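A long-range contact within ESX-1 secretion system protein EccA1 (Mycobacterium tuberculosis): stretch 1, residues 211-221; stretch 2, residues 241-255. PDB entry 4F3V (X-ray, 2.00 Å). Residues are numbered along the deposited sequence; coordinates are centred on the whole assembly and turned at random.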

# COMPACT_ATOMS: atom_id res chain seq x y z
N ALA A 211 -17.08 -0.76 2.85
CA ALA A 211 -18.45 -0.26 2.62
C ALA A 211 -18.79 -0.20 1.13
O ALA A 211 -19.87 -0.59 0.72
CB ALA A 211 -18.65 1.11 3.27
N TRP A 212 -17.85 0.27 0.32
CA TRP A 212 -18.05 0.37 -1.12
C TRP A 212 -18.36 -0.95 -1.75
O TRP A 212 -19.31 -1.09 -2.50
CB TRP A 212 -16.82 0.96 -1.80
CG TRP A 212 -16.94 1.01 -3.29
CD1 TRP A 212 -16.30 0.18 -4.23
CD2 TRP A 212 -17.71 1.96 -4.08
NE1 TRP A 212 -16.65 0.54 -5.51
CE2 TRP A 212 -17.50 1.61 -5.49
CE3 TRP A 212 -18.55 3.05 -3.77
CZ2 TRP A 212 -18.10 2.32 -6.52
CZ3 TRP A 212 -19.15 3.75 -4.82
CH2 TRP A 212 -18.94 3.39 -6.17
N TYR A 213 -17.55 -1.96 -1.46
CA TYR A 213 -17.74 -3.27 -2.07
C TYR A 213 -18.94 -4.01 -1.49
O TYR A 213 -19.61 -4.76 -2.22
CB TYR A 213 -16.44 -4.08 -2.05
CG TYR A 213 -15.48 -3.62 -3.14
CD1 TYR A 213 -15.70 -3.96 -4.48
CD2 TYR A 213 -14.38 -2.84 -2.85
CE1 TYR A 213 -14.85 -3.53 -5.49
CE2 TYR A 213 -13.52 -2.40 -3.86
CZ TYR A 213 -13.75 -2.76 -5.17
OH TYR A 213 -12.90 -2.33 -6.16
N LEU A 214 -19.24 -3.81 -0.21
CA LEU A 214 -20.51 -4.32 0.34
C LEU A 214 -21.67 -3.70 -0.42
O LEU A 214 -22.61 -4.41 -0.78
CB LEU A 214 -20.67 -4.05 1.84
CG LEU A 214 -19.94 -4.96 2.85
CD1 LEU A 214 -19.95 -4.35 4.27
CD2 LEU A 214 -20.57 -6.36 2.85
N ALA A 215 -21.63 -2.38 -0.63
CA ALA A 215 -22.74 -1.68 -1.33
C ALA A 215 -22.89 -2.22 -2.73
O ALA A 215 -24.01 -2.50 -3.19
CB ALA A 215 -22.53 -0.17 -1.35
N MET A 216 -21.76 -2.36 -3.43
CA MET A 216 -21.79 -2.89 -4.79
C MET A 216 -22.31 -4.33 -4.84
O MET A 216 -23.11 -4.67 -5.71
CB MET A 216 -20.41 -2.80 -5.44
CG MET A 216 -19.98 -1.38 -5.80
SD MET A 216 -21.09 -0.50 -6.93
CE MET A 216 -21.78 0.78 -5.89
N ALA A 217 -21.88 -5.17 -3.89
CA ALA A 217 -22.41 -6.54 -3.83
C ALA A 217 -23.92 -6.55 -3.61
O ALA A 217 -24.64 -7.32 -4.26
CB ALA A 217 -21.72 -7.36 -2.76
N ARG A 218 -24.40 -5.73 -2.67
CA ARG A 218 -25.83 -5.68 -2.40
C ARG A 218 -26.62 -5.22 -3.60
O ARG A 218 -27.68 -5.79 -3.92
CB ARG A 218 -26.14 -4.76 -1.22
CG ARG A 218 -25.58 -5.26 0.09
CD ARG A 218 -26.33 -6.46 0.60
NE ARG A 218 -25.69 -6.94 1.80
CZ ARG A 218 -25.93 -8.10 2.39
NH1 ARG A 218 -26.82 -8.96 1.90
NH2 ARG A 218 -25.28 -8.41 3.50
N ARG A 219 -26.14 -4.17 -4.25
CA ARG A 219 -26.84 -3.64 -5.42
C ARG A 219 -26.93 -4.70 -6.53
O ARG A 219 -27.98 -4.89 -7.12
CB ARG A 219 -26.15 -2.39 -5.95
CG ARG A 219 -26.77 -1.87 -7.24
CD ARG A 219 -26.28 -0.48 -7.55
NE ARG A 219 -26.99 0.53 -6.78
CZ ARG A 219 -26.62 1.80 -6.71
NH1 ARG A 219 -25.54 2.24 -7.34
NH2 ARG A 219 -27.35 2.65 -6.00
N SER A 220 -25.83 -5.40 -6.81
CA SER A 220 -25.84 -6.41 -7.89
C SER A 220 -26.75 -7.60 -7.55
O SER A 220 -27.31 -8.21 -8.44
CB SER A 220 -24.44 -6.89 -8.21
OG SER A 220 -23.69 -5.81 -8.78
N GLN A 221 -26.91 -7.91 -6.28
CA GLN A 221 -27.91 -8.91 -5.87
C GLN A 221 -29.35 -8.42 -5.93
O GLN A 221 -30.28 -9.21 -5.76
CB GLN A 221 -27.63 -9.39 -4.46
CG GLN A 221 -26.37 -10.17 -4.32
CD GLN A 221 -26.05 -10.41 -2.87
OE1 GLN A 221 -26.22 -9.53 -2.01
NE2 GLN A 221 -25.60 -11.61 -2.57
N PRO A 241 -16.79 11.88 -4.83
CA PRO A 241 -17.59 11.97 -6.06
C PRO A 241 -18.25 10.67 -6.53
O PRO A 241 -19.42 10.67 -6.85
CB PRO A 241 -16.59 12.47 -7.09
CG PRO A 241 -15.67 13.33 -6.29
CD PRO A 241 -15.54 12.66 -4.94
N LYS A 242 -17.52 9.56 -6.56
CA LYS A 242 -18.12 8.32 -7.07
C LYS A 242 -19.21 7.73 -6.12
O LYS A 242 -20.07 6.95 -6.56
CB LYS A 242 -17.05 7.28 -7.42
CG LYS A 242 -16.84 6.19 -6.39
CD LYS A 242 -15.54 5.42 -6.56
CE LYS A 242 -15.21 4.71 -5.25
NZ LYS A 242 -14.18 3.66 -5.34
N VAL A 243 -19.15 8.09 -4.83
CA VAL A 243 -20.17 7.65 -3.88
C VAL A 243 -21.45 8.45 -4.10
O VAL A 243 -22.54 7.88 -4.18
CB VAL A 243 -19.68 7.76 -2.42
CG1 VAL A 243 -20.78 7.36 -1.45
CG2 VAL A 243 -18.47 6.86 -2.21
N ALA A 244 -21.31 9.77 -4.25
CA ALA A 244 -22.42 10.64 -4.62
C ALA A 244 -23.07 10.17 -5.91
O ALA A 244 -24.30 10.09 -6.01
CB ALA A 244 -21.95 12.09 -4.77
N ALA A 245 -22.24 9.84 -6.90
CA ALA A 245 -22.72 9.37 -8.20
C ALA A 245 -23.47 8.02 -8.07
O ALA A 245 -24.52 7.83 -8.67
CB ALA A 245 -21.56 9.25 -9.19
N ALA A 246 -22.92 7.10 -7.31
CA ALA A 246 -23.53 5.78 -7.14
C ALA A 246 -24.86 5.87 -6.36
O ALA A 246 -25.77 5.08 -6.59
CB ALA A 246 -22.55 4.86 -6.43
N LEU A 247 -24.94 6.81 -5.43
CA LEU A 247 -26.15 7.03 -4.64
C LEU A 247 -27.27 7.62 -5.52
O LEU A 247 -28.44 7.24 -5.41
CB LEU A 247 -25.81 7.92 -3.44
CG LEU A 247 -26.72 7.88 -2.21
CD1 LEU A 247 -26.74 6.49 -1.59
CD2 LEU A 247 -26.30 8.95 -1.21
N LYS A 248 -26.89 8.50 -6.44
CA LYS A 248 -27.86 9.15 -7.33
C LYS A 248 -28.32 8.27 -8.48
O LYS A 248 -29.35 8.55 -9.08
CB LYS A 248 -27.32 10.50 -7.87
CG LYS A 248 -27.53 11.64 -6.91
CD LYS A 248 -27.47 13.02 -7.57
CE LYS A 248 -27.93 14.12 -6.59
NZ LYS A 248 -29.12 14.89 -7.05
N ASP A 249 -27.58 7.21 -8.80
CA ASP A 249 -27.87 6.41 -10.00
C ASP A 249 -27.87 4.91 -9.68
O ASP A 249 -26.81 4.32 -9.46
CB ASP A 249 -26.85 6.72 -11.08
CG ASP A 249 -27.12 5.98 -12.36
OD1 ASP A 249 -28.15 5.30 -12.50
OD2 ASP A 249 -26.26 6.09 -13.25
N PRO A 250 -29.07 4.30 -9.63
CA PRO A 250 -29.16 2.86 -9.32
C PRO A 250 -28.59 1.94 -10.38
O PRO A 250 -28.34 0.77 -10.09
CB PRO A 250 -30.67 2.63 -9.18
CG PRO A 250 -31.32 3.78 -9.85
CD PRO A 250 -30.40 4.93 -9.69
N SER A 251 -28.37 2.46 -11.59
CA SER A 251 -27.70 1.67 -12.62
C SER A 251 -26.18 1.70 -12.48
O SER A 251 -25.50 1.05 -13.24
CB SER A 251 -28.11 2.14 -14.03
OG SER A 251 -27.55 3.41 -14.31
N TYR A 252 -25.65 2.47 -11.53
CA TYR A 252 -24.21 2.45 -11.26
C TYR A 252 -23.83 1.11 -10.61
O TYR A 252 -24.13 0.89 -9.43
CB TYR A 252 -23.82 3.62 -10.35
CG TYR A 252 -22.34 3.92 -10.27
CD1 TYR A 252 -21.45 2.98 -9.77
CD2 TYR A 252 -21.83 5.17 -10.66
CE1 TYR A 252 -20.10 3.27 -9.69
CE2 TYR A 252 -20.49 5.46 -10.58
CZ TYR A 252 -19.63 4.50 -10.09
OH TYR A 252 -18.29 4.78 -10.00
N ARG A 253 -23.16 0.24 -11.36
CA ARG A 253 -22.81 -1.10 -10.86
C ARG A 253 -21.36 -1.44 -11.08
O ARG A 253 -20.72 -0.92 -11.98
CB ARG A 253 -23.63 -2.18 -11.55
CG ARG A 253 -25.10 -1.88 -11.54
CD ARG A 253 -25.96 -3.11 -11.76
NE ARG A 253 -27.31 -2.84 -11.25
CZ ARG A 253 -28.11 -3.76 -10.72
NH1 ARG A 253 -27.70 -5.03 -10.64
NH2 ARG A 253 -29.31 -3.42 -10.27
N LEU A 254 -20.87 -2.34 -10.23
CA LEU A 254 -19.55 -2.92 -10.36
C LEU A 254 -19.48 -3.78 -11.63
O LEU A 254 -20.34 -4.63 -11.85
CB LEU A 254 -19.27 -3.79 -9.14
CG LEU A 254 -17.91 -4.42 -9.04
CD1 LEU A 254 -16.86 -3.32 -9.00
CD2 LEU A 254 -17.87 -5.37 -7.83
N LYS A 255 -18.48 -3.56 -12.47
CA LYS A 255 -18.26 -4.42 -13.64
C LYS A 255 -17.41 -5.56 -13.16
O LYS A 255 -16.34 -5.33 -12.63
CB LYS A 255 -17.58 -3.66 -14.77
CG LYS A 255 -18.37 -2.44 -15.20
CD LYS A 255 -17.84 -1.78 -16.48
CE LYS A 255 -18.46 -0.40 -16.67
NZ LYS A 255 -17.99 0.21 -17.95
O HOH W 1 -22.92 -3.35 -8.32
O HOH W 2 -22.34 -6.50 -10.84

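Stretch 1 lies in a helix that is already under way at A211, and stretch 2 opens with a second helix, residues 241-248, before turning into a loop. The two helices run nearly parallel, at 20°, but their axes come no closer than 12.3 Å, and the gap is filled largely by the long side chains of W212, M216, R219 and K242; the loop approaches more tightly, with the CA atoms of M216 and L254 6.0 Å apart. Together the stretches bury 675 Å².

The contact begins at K242, whose extended side chain lies over one face of the W212 indole. Its CE sits 3.7 Å from the centroid of the six-membered ring of W212, a CH-pi contact almost on the ring normal, and its NZ lies 3.9 Å from the centroid of the five-membered ring of W212, where the positive charge meets the pi electrons. The end of the lysine side chain thus spans both rings, the CE methylene over the six-membered one and the ammonium over the five-membered one. V243 adds an apolar contact, its CG2 4.1 Å from W212 CZ3.

A246 serves in two ways. Its small side chain points toward stretch 1, with CB 3.9 Å from W212 CH2 and 4.2 Å from M216 CE. Its carbonyl, near the C-terminal end of the helix, accepts hydrogen bonds from both R219 NH1 (2.9 Å to A246 O) and R219 NH2 (3.0 Å to A246 O).

The chain leaves helical geometry at D249 and forms a type I turn to Y252, closed by the bond from Y252 N to D249 O (3.0 Å). S251 OG and S251 N both donate to D249 OD1, at 2.7 and 3.0 Å, bracing the turn. P250 O lies over one face of the R219 guanidinium, whereas Y252 O lies near its plane and accepts a hydrogen bond from R219 NH1 (2.9 Å). R219 therefore ties the helix end to the turn through backbone carbonyls, without an acidic partner in stretch 2. The Y252 ring reaches back to W212, with CE1 3.7 Å from W212 CH2 and the ring planes at 86°.

R253 is more exposed; its guanidinium presents a face to the carbonyl of R219, with R253 NH1 3.5 Å from R219 O. L254 then turns toward the helix, packing its CB 4.0 Å from M216 CB and its CD1 4.1 Å from Y213 CE1. Its backbone is linked to stretch 1 by water: water 1 accepts from L254 N (3.0 Å) and donates to M216 O (2.9 Å), while water 2 donates to L254 O (2.9 Å). Both waters also hydrogen-bond to S220 OG, each at 2.6 Å from that atom.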